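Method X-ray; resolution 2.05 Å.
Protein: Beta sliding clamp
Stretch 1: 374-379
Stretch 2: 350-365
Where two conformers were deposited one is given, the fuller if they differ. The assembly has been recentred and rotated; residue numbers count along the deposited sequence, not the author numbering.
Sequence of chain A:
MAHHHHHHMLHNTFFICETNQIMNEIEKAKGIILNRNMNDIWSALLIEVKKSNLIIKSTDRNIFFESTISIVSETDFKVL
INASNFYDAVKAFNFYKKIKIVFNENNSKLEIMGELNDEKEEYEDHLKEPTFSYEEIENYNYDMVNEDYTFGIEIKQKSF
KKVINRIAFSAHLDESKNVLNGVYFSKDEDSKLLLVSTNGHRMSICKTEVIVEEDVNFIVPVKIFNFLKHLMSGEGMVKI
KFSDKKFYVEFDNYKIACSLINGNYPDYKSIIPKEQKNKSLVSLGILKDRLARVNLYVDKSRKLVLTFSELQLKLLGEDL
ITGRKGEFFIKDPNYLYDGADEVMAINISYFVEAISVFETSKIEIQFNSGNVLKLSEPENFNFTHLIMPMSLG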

# COMPACT_ATOMS: atom_id res chain seq x y z
N LYS A 374 -15.36 26.15 -15.77
CA LYS A 374 -14.65 26.92 -14.76
C LYS A 374 -15.10 26.49 -13.38
O LYS A 374 -16.31 26.47 -13.09
CB LYS A 374 -14.86 28.42 -14.94
CG LYS A 374 -14.24 29.25 -13.81
CD LYS A 374 -14.20 30.73 -14.19
CE LYS A 374 -15.44 31.47 -13.72
NZ LYS A 374 -15.66 31.32 -12.25
N LEU A 375 -14.14 26.14 -12.53
CA LEU A 375 -14.39 25.76 -11.15
C LEU A 375 -13.82 26.82 -10.22
O LEU A 375 -12.67 27.22 -10.38
CB LEU A 375 -13.73 24.42 -10.82
CG LEU A 375 -14.38 23.10 -11.21
CD1 LEU A 375 -14.82 23.11 -12.64
CD2 LEU A 375 -13.37 21.91 -10.93
N SER A 376 -14.62 27.21 -9.23
CA SER A 376 -14.17 28.18 -8.26
C SER A 376 -14.94 27.99 -6.96
O SER A 376 -15.99 27.32 -6.93
CB SER A 376 -14.37 29.61 -8.78
OG SER A 376 -15.72 29.78 -9.19
N GLU A 377 -14.42 28.60 -5.91
CA GLU A 377 -15.00 28.69 -4.57
C GLU A 377 -15.81 29.97 -4.48
O GLU A 377 -15.38 31.01 -4.99
CB GLU A 377 -13.91 28.68 -3.50
CG GLU A 377 -13.27 27.32 -3.28
CD GLU A 377 -12.04 27.36 -2.36
OE1 GLU A 377 -11.36 28.40 -2.32
OE2 GLU A 377 -11.75 26.33 -1.70
N PRO A 378 -17.01 29.90 -3.88
CA PRO A 378 -17.77 31.13 -3.62
C PRO A 378 -16.97 32.07 -2.72
O PRO A 378 -16.33 31.64 -1.77
CB PRO A 378 -19.04 30.63 -2.92
CG PRO A 378 -19.24 29.23 -3.45
CD PRO A 378 -17.82 28.71 -3.56
N GLU A 379 -17.02 33.35 -3.07
CA GLU A 379 -16.37 34.46 -2.37
C GLU A 379 -14.85 34.42 -2.50
O GLU A 379 -14.18 35.29 -1.92
CB GLU A 379 -16.75 34.52 -0.88
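Stretch 2, residues 350-365: YFVEAISVFETSKIEI

A short antiparallel strand pair backed by a helix illustrates how a β-sheet sorts its side chains, greasy ones to the covered face and polar ones to the other. In this sliding clamp, residues 374–376 belong to a strand that begins earlier in the chain, and stretch 2 supplies both partners: a helix through residues 350–355, a type I turn from Ile-355 to Phe-358, a loop, and a strand beginning at Lys-362. The two strands run at 155° to each other, their axes approaching to 4.9 Å. The helix lies farther off, 10.4 Å from the axis of strand 374–376 at closest approach, and runs in nearly the same direction, with a signed crossing angle of -23°.

The register follows the antiparallel pattern. Ser-376 faces Glu-364 as a hydrogen-bonded pair, the CA atoms 5.2 Å apart: Glu-364 N donates to Ser-376 O at 2.8 Å, and Ser-376 N donates to Glu-364 O at 3.1 Å. Leu-375 and Ile-365 form the adjoining non-hydrogen-bonded pair, with their CA atoms 4.8 Å apart. Two CA-H...O contacts accompany this pair, Leu-375 CA to Glu-364 O and Ile-365 CA to Lys-374 O, each at 3.4 Å.

Residues paired across neighbouring strands point to the same face, so Leu-375 and Ile-365 share one, while alternation along each strand sends Ser-376 and Glu-364 to the other. Leu-375 is buried in an apolar pocket to which both helix and strand contribute. Its CD2 lies 3.7 Å from Ala-354 CB, 4.0 Å from Ile-355 CG2 and 4.2 Å from Phe-351 CD1, meeting the Phe-351 ring at its edge. Leu-375 CG packs 4.0 Å from Ile-363 CD1, while Leu-375 CB lies 3.8 Å from Phe-358 CZ. The Phe-358 ring also turns its edge to the backbone, with CE2 3.3 Å from Ser-376 C.

On the other face, the side chains of Ser-376 and Glu-364 repeat the pairing of their backbones: Ser-376 OG donates to Glu-364 OE1 at 2.8 Å. A water donates to Glu-364 OE2 at 2.8 Å and weakly accepts from Glu-379 N at 3.5 Å.

Beyond the bridges, the CA-to-CB bond of Glu-377 points away overall, although CB still touches stretch 2, and the end of the side chain comes nearer: Glu-359 N donates to Glu-377 OE2 at 2.8 Å in an almost linear bond. Pro-378 closes the contact, its CD 3.5 Å from Lys-362 O and its CG 3.7 Å from Glu-364 CG.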

# COMPACT_ATOMS: atom_id res chain seq x y z
N TYR A 350 -9.42 14.58 -14.07
CA TYR A 350 -9.22 16.03 -13.93
C TYR A 350 -10.24 16.62 -12.97
O TYR A 350 -9.90 17.42 -12.09
CB TYR A 350 -9.33 16.71 -15.29
CG TYR A 350 -8.25 16.38 -16.29
CD1 TYR A 350 -7.05 15.78 -15.90
CD2 TYR A 350 -8.41 16.70 -17.64
CE1 TYR A 350 -6.07 15.48 -16.82
CE2 TYR A 350 -7.44 16.41 -18.57
CZ TYR A 350 -6.26 15.81 -18.15
OH TYR A 350 -5.28 15.52 -19.07
N PHE A 351 -11.51 16.24 -13.14
CA PHE A 351 -12.59 16.76 -12.31
C PHE A 351 -12.33 16.44 -10.85
O PHE A 351 -12.32 17.32 -9.98
CB PHE A 351 -13.92 16.15 -12.79
CG PHE A 351 -15.17 16.90 -12.38
CD1 PHE A 351 -15.11 18.17 -11.82
CD2 PHE A 351 -16.42 16.32 -12.59
CE1 PHE A 351 -16.29 18.84 -11.46
CE2 PHE A 351 -17.61 16.99 -12.24
CZ PHE A 351 -17.54 18.24 -11.67
N VAL A 352 -12.06 15.16 -10.57
CA VAL A 352 -11.84 14.71 -9.19
C VAL A 352 -10.59 15.36 -8.62
O VAL A 352 -10.59 15.84 -7.47
CB VAL A 352 -11.72 13.17 -9.14
CG1 VAL A 352 -11.21 12.71 -7.77
CG2 VAL A 352 -13.07 12.50 -9.48
N GLU A 353 -9.49 15.37 -9.39
CA GLU A 353 -8.27 16.01 -8.89
C GLU A 353 -8.52 17.46 -8.54
O GLU A 353 -8.04 17.95 -7.52
CB GLU A 353 -7.15 15.93 -9.92
CG GLU A 353 -6.01 15.07 -9.55
CD GLU A 353 -4.76 15.41 -10.34
OE1 GLU A 353 -3.66 15.44 -9.71
OE2 GLU A 353 -4.89 15.67 -11.57
N ALA A 354 -9.25 18.17 -9.40
CA ALA A 354 -9.46 19.59 -9.15
C ALA A 354 -10.31 19.80 -7.90
O ALA A 354 -9.93 20.54 -6.99
CB ALA A 354 -10.09 20.26 -10.38
N ILE A 355 -11.45 19.10 -7.80
CA ILE A 355 -12.30 19.41 -6.67
C ILE A 355 -11.68 18.96 -5.35
O ILE A 355 -12.05 19.48 -4.30
CB ILE A 355 -13.71 18.81 -6.85
CG1 ILE A 355 -13.67 17.30 -6.64
CG2 ILE A 355 -14.28 19.18 -8.21
CD1 ILE A 355 -15.04 16.69 -6.76
N SER A 356 -10.71 18.05 -5.39
CA SER A 356 -10.09 17.60 -4.15
C SER A 356 -9.27 18.69 -3.47
O SER A 356 -8.92 18.53 -2.30
CB SER A 356 -9.20 16.37 -4.41
OG SER A 356 -7.94 16.78 -4.94
N VAL A 357 -8.96 19.80 -4.14
CA VAL A 357 -8.23 20.86 -3.46
C VAL A 357 -9.15 21.93 -2.90
O VAL A 357 -8.67 22.83 -2.19
CB VAL A 357 -7.15 21.48 -4.37
CG1 VAL A 357 -6.28 20.37 -4.96
CG2 VAL A 357 -7.77 22.33 -5.48
N PHE A 358 -10.46 21.84 -3.13
CA PHE A 358 -11.39 22.86 -2.65
C PHE A 358 -11.67 22.67 -1.16
O PHE A 358 -11.67 21.55 -0.66
CB PHE A 358 -12.70 22.80 -3.45
CG PHE A 358 -12.61 23.47 -4.78
CD1 PHE A 358 -11.75 22.99 -5.75
CD2 PHE A 358 -13.40 24.57 -5.08
CE1 PHE A 358 -11.66 23.61 -6.98
CE2 PHE A 358 -13.32 25.19 -6.31
CZ PHE A 358 -12.44 24.71 -7.26
N GLU A 359 -11.84 23.78 -0.45
CA GLU A 359 -12.12 23.71 0.98
C GLU A 359 -13.47 24.30 1.38
O GLU A 359 -13.78 24.30 2.57
CB GLU A 359 -11.02 24.43 1.78
CG GLU A 359 -9.75 24.65 1.00
CD GLU A 359 -8.61 25.19 1.85
OE1 GLU A 359 -7.66 24.42 2.11
OE2 GLU A 359 -8.66 26.37 2.25
N THR A 360 -14.27 24.77 0.44
CA THR A 360 -15.57 25.33 0.78
C THR A 360 -16.64 24.25 0.82
O THR A 360 -16.45 23.14 0.32
CB THR A 360 -15.97 26.41 -0.22
OG1 THR A 360 -15.66 25.96 -1.55
CG2 THR A 360 -15.19 27.68 0.05
N SER A 361 -17.77 24.59 1.43
CA SER A 361 -18.92 23.68 1.50
C SER A 361 -19.48 23.41 0.11
O SER A 361 -19.91 22.29 -0.19
CB SER A 361 -20.01 24.27 2.39
OG SER A 361 -20.85 23.26 2.90
N LYS A 362 -19.51 24.44 -0.74
CA LYS A 362 -20.06 24.34 -2.08
C LYS A 362 -19.00 24.73 -3.10
O LYS A 362 -17.99 25.35 -2.77
CB LYS A 362 -21.31 25.23 -2.21
CG LYS A 362 -22.34 24.95 -1.12
CD LYS A 362 -23.76 25.17 -1.60
CE LYS A 362 -24.78 24.77 -0.52
NZ LYS A 362 -25.31 23.36 -0.75
N ILE A 363 -19.23 24.35 -4.35
CA ILE A 363 -18.33 24.69 -5.45
C ILE A 363 -19.14 25.30 -6.58
O ILE A 363 -20.25 24.84 -6.88
CB ILE A 363 -17.55 23.45 -5.92
CG1 ILE A 363 -16.54 23.82 -7.00
CG2 ILE A 363 -18.49 22.37 -6.42
CD1 ILE A 363 -15.68 22.62 -7.48
N GLU A 364 -18.59 26.34 -7.21
CA GLU A 364 -19.22 26.93 -8.39
C GLU A 364 -18.65 26.26 -9.63
O GLU A 364 -17.43 26.12 -9.76
CB GLU A 364 -19.00 28.44 -8.44
CG GLU A 364 -19.21 29.17 -7.13
CD GLU A 364 -18.77 30.63 -7.20
OE1 GLU A 364 -17.56 30.88 -7.36
OE2 GLU A 364 -19.63 31.53 -7.09
N ILE A 365 -19.54 25.83 -10.53
CA ILE A 365 -19.16 25.25 -11.81
C ILE A 365 -19.92 26.03 -12.87
O ILE A 365 -21.16 26.00 -12.91
CB ILE A 365 -19.48 23.76 -11.90
CG1 ILE A 365 -18.74 23.00 -10.79
CG2 ILE A 365 -19.09 23.23 -13.28
CD1 ILE A 365 -19.24 21.58 -10.58
O HOH W 1 -18.38 33.83 -6.21